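Long-range contacts in oxidoreductase, 2OG-Fe oxygenase family protein, putative, expressed (Oryza sativa subsp. japonica, PDB 5XEG), which probably acts as an iron- and 2-oxoglutarate-dependent dioxygenase of the AlkB family, the piece described here being its 2OG-Fe(II) oxygenase domain: residues A[162-167]-A[199-204]; A[52-57]-A[129-134]; A[46-51]-A[134-139]. All coordinates share one frame; numbering follows the deposited sequence.

Interaction 1 (A[162-167]-A[199-204]); sequences DTAEFL and HGVSRI. With MN (manganese (II) ion), chain C; AKG (2-oxoglutaric acid), chain B.
Phe166 and Val201 pair across two neighbouring antiparallel strands, 164-169 and 198-204. They belong to the four-stranded sheet of the double-stranded beta-helix, the cupin-type core of 2-oxoglutarate oxygenases. Leu167 and Gly200 form a hydrogen-bonded pair, with Leu167 N 2.8 Å from Gly200 O and Gly200 N giving a bond back to Leu167 O. Further along, Glu165 N donates to Arg203 O, and Ser202 N donates to Glu165 O at 3.0 Å. The Ser202 hydroxyl adds a weak bond to that same carbonyl, so two donors share Glu165 O. Apolar contacts fill the face that carries Ala164, Phe166, Val201 and Ile204. Ala164 CB meets Val201 CG1 at 3.9 Å, and Arg223 covers this patch from strand 223-229. The other Val201 methyl, CG2, lies against C5 of 2-oxoglutarate. On the opposite face the side chains of Glu165 and Arg203 run side by side in the same direction. Glu165 OE2 lies 3.3 Å from Arg203 CD, while it stays 4.1 Å from Arg203 NE, beyond a salt bridge. Glu165 OE2 makes its salt bridge with Lys205 instead. Cut back to an alanine, Glu165 would probably leave Lys205 without its mate and the Arg203 methylenes less covered. His199 NE2 holds manganese at 2.2 Å, together with His139 and Asp141, and His199 ND1 is hydrogen-bonded to Ile197 O. Phe166 has CG anti to the backbone N (chi1 -178°), which lays its ring beside His199. The rings meet rim to rim, neither over the face of the other, and Phe166 CZ also touches the methylene, 3.5 Å from His199 CB.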
# COMPACT_ATOMS: atom_id res chain seq x y z
N ASP A 162 -0.22 -7.67 11.33
CA ASP A 162 -1.28 -8.65 11.12
C ASP A 162 -1.68 -8.73 9.63
O ASP A 162 -1.61 -7.74 8.87
CB ASP A 162 -2.50 -8.31 11.96
CG ASP A 162 -2.24 -8.40 13.46
OD1 ASP A 162 -1.48 -9.33 13.87
OD2 ASP A 162 -2.87 -7.57 14.20
N THR A 163 -2.14 -9.89 9.25
CA THR A 163 -2.61 -10.17 7.89
C THR A 163 -3.87 -9.42 7.59
O THR A 163 -4.79 -9.31 8.44
CB THR A 163 -2.79 -11.67 7.75
OG1 THR A 163 -1.53 -12.30 7.90
CG2 THR A 163 -3.41 -12.06 6.41
N ALA A 164 -3.96 -8.87 6.36
CA ALA A 164 -5.24 -8.34 5.88
C ALA A 164 -5.89 -9.30 4.87
O ALA A 164 -5.17 -9.91 4.06
CB ALA A 164 -5.00 -7.03 5.17
N GLU A 165 -7.23 -9.41 4.92
CA GLU A 165 -8.01 -9.99 3.82
C GLU A 165 -8.24 -8.83 2.80
O GLU A 165 -8.89 -7.87 3.13
CB GLU A 165 -9.29 -10.61 4.37
CG GLU A 165 -8.99 -11.68 5.40
CD GLU A 165 -10.19 -12.47 5.95
OE1 GLU A 165 -11.31 -12.43 5.39
OE2 GLU A 165 -9.94 -13.22 6.91
N PHE A 166 -7.61 -8.89 1.66
CA PHE A 166 -7.67 -7.82 0.67
C PHE A 166 -8.60 -8.23 -0.44
O PHE A 166 -8.43 -9.31 -1.06
CB PHE A 166 -6.24 -7.60 0.15
CG PHE A 166 -6.08 -6.51 -0.84
CD1 PHE A 166 -5.97 -5.18 -0.42
CD2 PHE A 166 -5.98 -6.79 -2.20
CE1 PHE A 166 -5.79 -4.17 -1.35
CE2 PHE A 166 -5.82 -5.77 -3.12
CZ PHE A 166 -5.66 -4.48 -2.70
N LEU A 167 -9.57 -7.38 -0.73
CA LEU A 167 -10.55 -7.65 -1.80
C LEU A 167 -10.12 -6.91 -3.08
O LEU A 167 -9.64 -5.77 -3.01
CB LEU A 167 -11.93 -7.10 -1.42
CG LEU A 167 -12.94 -7.96 -0.70
CD1 LEU A 167 -12.34 -9.04 0.12
CD2 LEU A 167 -14.00 -7.11 -0.01
N HIS A 199 -10.67 -2.08 -4.85
CA HIS A 199 -9.93 -2.86 -3.89
C HIS A 199 -10.18 -2.31 -2.49
O HIS A 199 -10.69 -1.18 -2.31
CB HIS A 199 -8.42 -2.90 -4.18
CG HIS A 199 -7.80 -1.56 -4.20
ND1 HIS A 199 -7.94 -0.69 -5.29
CD2 HIS A 199 -7.14 -0.86 -3.25
CE1 HIS A 199 -7.38 0.45 -5.00
NE2 HIS A 199 -6.83 0.36 -3.80
N GLY A 200 -9.90 -3.15 -1.52
CA GLY A 200 -10.10 -2.70 -0.15
C GLY A 200 -9.70 -3.81 0.85
O GLY A 200 -9.20 -4.84 0.45
N VAL A 201 -9.91 -3.53 2.14
CA VAL A 201 -9.48 -4.44 3.21
C VAL A 201 -10.77 -4.82 3.99
O VAL A 201 -11.40 -3.96 4.58
CB VAL A 201 -8.42 -3.77 4.12
CG1 VAL A 201 -8.14 -4.68 5.31
CG2 VAL A 201 -7.15 -3.52 3.37
N SER A 202 -11.15 -6.10 3.93
CA SER A 202 -12.39 -6.53 4.54
C SER A 202 -12.24 -6.91 5.97
O SER A 202 -13.23 -6.93 6.72
CB SER A 202 -13.00 -7.71 3.75
OG SER A 202 -12.04 -8.70 3.59
N ARG A 203 -11.01 -7.24 6.38
CA ARG A 203 -10.77 -7.77 7.74
C ARG A 203 -9.27 -7.74 8.00
O ARG A 203 -8.44 -7.95 7.07
CB ARG A 203 -11.23 -9.22 7.81
CG ARG A 203 -11.16 -9.80 9.24
CD ARG A 203 -11.37 -11.29 9.18
NE ARG A 203 -11.40 -11.96 10.50
CZ ARG A 203 -12.46 -11.91 11.28
NH1 ARG A 203 -13.53 -11.17 10.91
NH2 ARG A 203 -12.47 -12.60 12.42
N ILE A 204 -8.91 -7.50 9.24
CA ILE A 204 -7.58 -7.71 9.74
C ILE A 204 -7.62 -9.01 10.55
O ILE A 204 -8.49 -9.14 11.40
CB ILE A 204 -7.09 -6.55 10.62
CG1 ILE A 204 -7.14 -5.21 9.92
CG2 ILE A 204 -5.67 -6.87 11.12
CD1 ILE A 204 -6.32 -5.16 8.68
MN MN C . -6.38 2.15 -2.57
C1 AKG B . -5.47 2.81 0.15
O1 AKG B . -5.65 3.47 -0.89
O2 AKG B . -5.30 3.36 1.26
C2 AKG B . -5.44 1.35 0.08
O5 AKG B . -6.11 0.77 -0.76
C3 AKG B . -4.58 0.57 1.04
C4 AKG B . -5.11 -0.86 1.15
C5 AKG B . -4.30 -1.62 2.17
O3 AKG B . -3.67 -2.64 1.79
O4 AKG B . -4.28 -1.22 3.35
O HOH W 1 -4.24 1.73 -2.81

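Interaction 2 (A[52-57]-A[129-134]); sequences KLSLQM and FYTSSG. With AKG (2-oxoglutaric acid), chain B.
Leu55 CD1 sits over the centre of the Tyr130 ring, 3.8 Å from its centroid and 9° off the ring normal. This is a CH-pi contact. Leu55 has CG anti to the backbone N (chi1 177°), and its side chain runs alongside the tyrosine in the same direction. The methyl therefore covers one ring face without blocking the phenol end. Tyr130 OH donates to O4 of 2-oxoglutarate at 2.7 Å, and O4 lies at the ring edge, near the ring plane. Arg223 reaches the same cosubstrate through NH1, and Leu136 and Val201 also pack on Tyr130. Behind the two side chains lies the backbone pairing that sets their positions. Leu55 and Tyr130 form a non-hydrogen-bonded pair between antiparallel strands 55-59 and 124-131. Strand 55-59 lies at one edge of the larger sheet of the double-stranded beta-helix. The next pair, Gln56 with Phe129, is hydrogen-bonded both ways. Phe129 N reaches Gln56 O at 2.8 Å with an N-H...O angle of 175°, and Gln56 N donates to Phe129 O in the carbonyl plane. A water also bridges this pair: it accepts from Gln56 NE2 and donates to Phe129 O. Farther out both chains turn a corner. Thr131 N donates to Ser54 O at 3.1 Å, at the start of a type I turn that runs from Thr131 to Gly134. The Ser54 and Ser133 hydroxyls meet tip to tip, OG to OG at 2.7 Å, in a hydrogen bond. Ser54 CB also lies 3.2 Å from Thr131 OG1. On the far side of the corner, Gly134 CA makes a close CA-H...O contact with Leu53 O at 3.2 Å.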
# COMPACT_ATOMS: atom_id res chain seq x y z
N LYS A 52 -14.56 3.30 6.07
CA LYS A 52 -13.43 2.80 6.84
C LYS A 52 -13.83 2.62 8.29
O LYS A 52 -14.81 3.21 8.77
CB LYS A 52 -12.25 3.78 6.74
CG LYS A 52 -12.38 5.12 7.49
CD LYS A 52 -13.64 5.95 7.23
CE LYS A 52 -13.62 7.41 7.71
NZ LYS A 52 -14.98 7.97 7.61
N LEU A 53 -13.05 1.81 9.01
CA LEU A 53 -13.21 1.57 10.43
C LEU A 53 -11.81 1.41 11.02
O LEU A 53 -11.01 0.71 10.45
CB LEU A 53 -13.92 0.24 10.71
CG LEU A 53 -15.43 0.05 10.49
CD1 LEU A 53 -15.76 -1.46 10.70
CD2 LEU A 53 -16.32 0.91 11.41
N SER A 54 -11.55 2.07 12.16
CA SER A 54 -10.33 1.82 12.92
C SER A 54 -9.10 2.00 12.10
O SER A 54 -8.17 1.20 12.19
CB SER A 54 -10.36 0.46 13.54
OG SER A 54 -11.50 0.40 14.43
N LEU A 55 -9.09 3.11 11.38
CA LEU A 55 -8.04 3.47 10.45
C LEU A 55 -7.51 4.86 10.77
O LEU A 55 -8.27 5.82 10.86
CB LEU A 55 -8.60 3.50 9.01
CG LEU A 55 -7.64 3.94 7.89
CD1 LEU A 55 -6.47 2.99 7.81
CD2 LEU A 55 -8.38 3.88 6.56
N GLN A 56 -6.20 4.97 10.87
CA GLN A 56 -5.51 6.25 10.83
C GLN A 56 -4.51 6.29 9.67
O GLN A 56 -4.08 5.25 9.17
CB GLN A 56 -4.73 6.39 12.15
CG GLN A 56 -5.60 6.32 13.45
CD GLN A 56 -4.66 6.21 14.67
OE1 GLN A 56 -4.02 7.17 14.97
NE2 GLN A 56 -4.53 5.02 15.30
N MET A 57 -4.15 7.48 9.23
CA MET A 57 -3.30 7.62 8.06
C MET A 57 -2.33 8.77 8.21
O MET A 57 -2.58 9.69 8.99
CB MET A 57 -4.11 7.79 6.78
CG MET A 57 -5.02 9.01 6.79
SD MET A 57 -5.96 9.21 5.24
CE MET A 57 -4.70 9.91 4.20
N PHE A 129 -2.68 2.85 9.09
CA PHE A 129 -2.57 1.98 10.22
C PHE A 129 -3.97 1.52 10.63
O PHE A 129 -4.84 2.32 10.93
CB PHE A 129 -1.89 2.55 11.41
CG PHE A 129 -1.79 1.52 12.54
CD1 PHE A 129 -0.97 0.45 12.35
CD2 PHE A 129 -2.62 1.56 13.63
CE1 PHE A 129 -0.89 -0.55 13.27
CE2 PHE A 129 -2.52 0.55 14.59
CZ PHE A 129 -1.69 -0.48 14.38
N TYR A 130 -4.18 0.19 10.64
CA TYR A 130 -5.43 -0.39 11.06
C TYR A 130 -5.26 -1.09 12.40
O TYR A 130 -4.30 -1.85 12.55
CB TYR A 130 -5.80 -1.50 10.07
CG TYR A 130 -5.98 -1.12 8.63
CD1 TYR A 130 -4.85 -0.97 7.80
CD2 TYR A 130 -7.25 -0.98 8.08
CE1 TYR A 130 -4.97 -0.63 6.47
CE2 TYR A 130 -7.36 -0.60 6.73
CZ TYR A 130 -6.22 -0.51 5.94
OH TYR A 130 -6.42 -0.16 4.63
N THR A 131 -6.11 -0.80 13.40
CA THR A 131 -6.16 -1.66 14.58
C THR A 131 -6.88 -2.95 14.26
O THR A 131 -7.22 -3.22 13.11
CB THR A 131 -6.72 -0.94 15.80
OG1 THR A 131 -8.04 -0.48 15.51
CG2 THR A 131 -5.86 0.21 16.12
N SER A 132 -7.12 -3.82 15.26
CA SER A 132 -7.65 -5.17 14.90
C SER A 132 -9.02 -5.18 14.22
O SER A 132 -9.31 -6.12 13.46
CB SER A 132 -7.74 -6.01 16.18
OG SER A 132 -6.47 -6.06 16.82
N SER A 133 -9.85 -4.20 14.53
CA SER A 133 -11.22 -4.06 13.92
C SER A 133 -11.19 -3.26 12.64
O SER A 133 -12.22 -2.85 12.17
CB SER A 133 -12.19 -3.36 14.89
OG SER A 133 -11.70 -2.12 15.38
N GLY A 134 -10.01 -3.03 12.10
CA GLY A 134 -9.90 -2.24 10.88
C GLY A 134 -10.49 -2.78 9.61
O GLY A 134 -10.54 -4.01 9.40
C1 AKG B . -5.47 2.81 0.15
O1 AKG B . -5.65 3.47 -0.89
O2 AKG B . -5.30 3.36 1.26
C2 AKG B . -5.44 1.35 0.08
O5 AKG B . -6.11 0.77 -0.76
C3 AKG B . -4.58 0.57 1.04
C4 AKG B . -5.11 -0.86 1.15
C5 AKG B . -4.30 -1.62 2.17
O3 AKG B . -3.67 -2.64 1.79
O4 AKG B . -4.28 -1.22 3.35
O HOH W 2 -5.87 2.92 13.65

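Interaction 3 (A[46-51]-A[134-139]); sequences GYRDGG and GKLGLH. With MN (manganese (II) ion), chain C; AKG (2-oxoglutaric acid), chain B.
Arg48 packs on Leu136 and reaches past it to 2-oxoglutarate. Arg48 CB lies 4.0 Å from Leu136 CD1. The chain then bends at both chi2 (-64°) and chi3 (-63°), which folds the guanidinium back so that Leu136 CD1 lies over one of its faces. At the tip Arg48 NH2 touches Leu136 CD2 at 3.6 Å. Arg48 NH2 also donates to O2 of 2-oxoglutarate at 2.7 Å. That oxygen is at the guanidinium edge, near its plane. NH1 is held by Asn128 OD1, which helps fix the rotation of the group. Leu136 CD2 also rests on C2 of the cosubstrate, so both residues line the same pocket. Strand 134-139 is an edge strand of the smaller sheet of the double-stranded beta-helix. It supplies His139 to the facial triad of two histidines and a carboxylate, completed by His199 and Asp141. His139 NE2 binds manganese at 2.3 Å. Its ND1 donates to Gly137 O, in the ring plane, and this bond fixes the ring rotation. His139 CB packs 3.4 Å from Asp49 O, while the Asp49 carboxylate turns to a salt bridge with Lys142. The loop itself makes a type II turn from Arg48 to Gly51. Gly137 N donates to Gly51 O at 2.9 Å, and Gly50 O lies too close to Gly137 CA to leave space for a side chain there.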
# COMPACT_ATOMS: atom_id res chain seq x y z
N GLY A 46 -11.57 12.05 8.19
CA GLY A 46 -13.00 12.11 8.35
C GLY A 46 -13.75 11.31 7.25
O GLY A 46 -14.87 10.90 7.46
N TYR A 47 -13.10 11.15 6.13
CA TYR A 47 -13.67 10.52 4.93
C TYR A 47 -12.62 9.63 4.27
O TYR A 47 -11.45 10.05 4.08
CB TYR A 47 -14.10 11.62 3.93
CG TYR A 47 -14.20 11.11 2.47
CD1 TYR A 47 -15.16 10.17 2.15
CD2 TYR A 47 -13.36 11.57 1.45
CE1 TYR A 47 -15.27 9.68 0.84
CE2 TYR A 47 -13.47 11.10 0.18
CZ TYR A 47 -14.44 10.15 -0.12
OH TYR A 47 -14.53 9.64 -1.40
N ARG A 48 -13.04 8.43 3.83
CA ARG A 48 -12.31 7.65 2.87
C ARG A 48 -13.27 7.08 1.88
O ARG A 48 -14.34 6.63 2.28
CB ARG A 48 -11.56 6.47 3.52
CG ARG A 48 -10.34 6.88 4.38
CD ARG A 48 -9.19 7.54 3.63
NE ARG A 48 -8.64 6.62 2.66
CZ ARG A 48 -7.55 5.86 2.77
NH1 ARG A 48 -6.65 6.02 3.74
NH2 ARG A 48 -7.34 5.00 1.82
N ASP A 49 -12.89 7.09 0.63
CA ASP A 49 -13.77 6.50 -0.44
C ASP A 49 -13.89 5.05 -0.11
O ASP A 49 -12.85 4.30 0.03
CB ASP A 49 -13.08 6.64 -1.78
CG ASP A 49 -13.98 6.32 -3.00
OD1 ASP A 49 -15.17 5.99 -2.84
OD2 ASP A 49 -13.45 6.47 -4.12
N GLY A 50 -15.14 4.60 0.02
CA GLY A 50 -15.43 3.22 0.41
C GLY A 50 -15.80 3.03 1.84
O GLY A 50 -16.28 1.95 2.23
N GLY A 51 -15.57 4.06 2.66
CA GLY A 51 -15.73 3.94 4.09
C GLY A 51 -14.56 3.25 4.74
O GLY A 51 -13.69 2.70 4.07
N GLY A 134 -10.01 -3.03 12.10
CA GLY A 134 -9.90 -2.24 10.88
C GLY A 134 -10.49 -2.78 9.61
O GLY A 134 -10.54 -4.01 9.40
N LYS A 135 -10.96 -1.87 8.75
CA LYS A 135 -11.45 -2.20 7.39
C LYS A 135 -11.38 -0.94 6.53
O LYS A 135 -11.34 0.16 7.05
CB LYS A 135 -12.91 -2.58 7.34
CG LYS A 135 -13.37 -3.58 8.32
CD LYS A 135 -14.78 -4.05 8.01
CE LYS A 135 -15.17 -5.06 9.07
NZ LYS A 135 -16.19 -5.93 8.44
N LEU A 136 -11.36 -1.15 5.23
CA LEU A 136 -11.34 -0.07 4.21
C LEU A 136 -12.17 -0.58 3.04
O LEU A 136 -11.84 -1.64 2.50
CB LEU A 136 -9.93 0.25 3.75
CG LEU A 136 -9.79 1.39 2.74
CD1 LEU A 136 -10.39 2.70 3.19
CD2 LEU A 136 -8.34 1.55 2.28
N GLY A 137 -13.23 0.16 2.70
CA GLY A 137 -14.17 -0.35 1.71
C GLY A 137 -13.62 -0.26 0.31
O GLY A 137 -12.57 0.33 0.04
N LEU A 138 -14.31 -0.94 -0.62
CA LEU A 138 -13.84 -0.98 -2.01
C LEU A 138 -13.78 0.39 -2.64
O LEU A 138 -14.71 1.19 -2.53
CB LEU A 138 -14.83 -1.83 -2.86
CG LEU A 138 -14.78 -3.32 -2.53
CD1 LEU A 138 -15.84 -4.06 -3.38
CD2 LEU A 138 -13.42 -3.91 -2.78
N HIS A 139 -12.70 0.67 -3.34
CA HIS A 139 -12.52 1.93 -4.04
C HIS A 139 -11.46 1.73 -5.11
O HIS A 139 -10.70 0.75 -5.06
CB HIS A 139 -12.03 3.06 -3.07
CG HIS A 139 -10.70 2.76 -2.48
ND1 HIS A 139 -10.56 1.81 -1.49
CD2 HIS A 139 -9.46 3.15 -2.83
CE1 HIS A 139 -9.27 1.67 -1.23
NE2 HIS A 139 -8.59 2.43 -2.05
MN MN C . -6.38 2.15 -2.57
C1 AKG B . -5.47 2.81 0.15
O1 AKG B . -5.65 3.47 -0.89
O2 AKG B . -5.30 3.36 1.26
C2 AKG B . -5.44 1.35 0.08
O5 AKG B . -6.11 0.77 -0.76
C3 AKG B . -4.58 0.57 1.04
C4 AKG B . -5.11 -0.86 1.15
C5 AKG B . -4.30 -1.62 2.17
O3 AKG B . -3.67 -2.64 1.79
O4 AKG B . -4.28 -1.22 3.35
O HOH W 1 -4.24 1.73 -2.81

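All three contacts touch 2-oxoglutarate, and interactions 1 and 3 also supply metal ligands. Interactions 1 and 3 share the smaller sheet, where strands 198-204 and 134-139 are neighbours. Val201 N lies 2.7 Å from Leu136 O and His199 N 2.8 Å from His139 O, both probable hydrogen bonds. The second brings the two metal-binding histidines together on adjacent strands. Interactions 2 and 3 share Gly134, where the chain passes from one sheet to the other, and Tyr130 OH packs 3.5 Å from Leu136 CD2. Interaction 1 meets interaction 2 through Ile204 and Val201. Interactions 2 and 3 hold opposite ends of the cosubstrate, Tyr130 at O4 and Arg48 at O2.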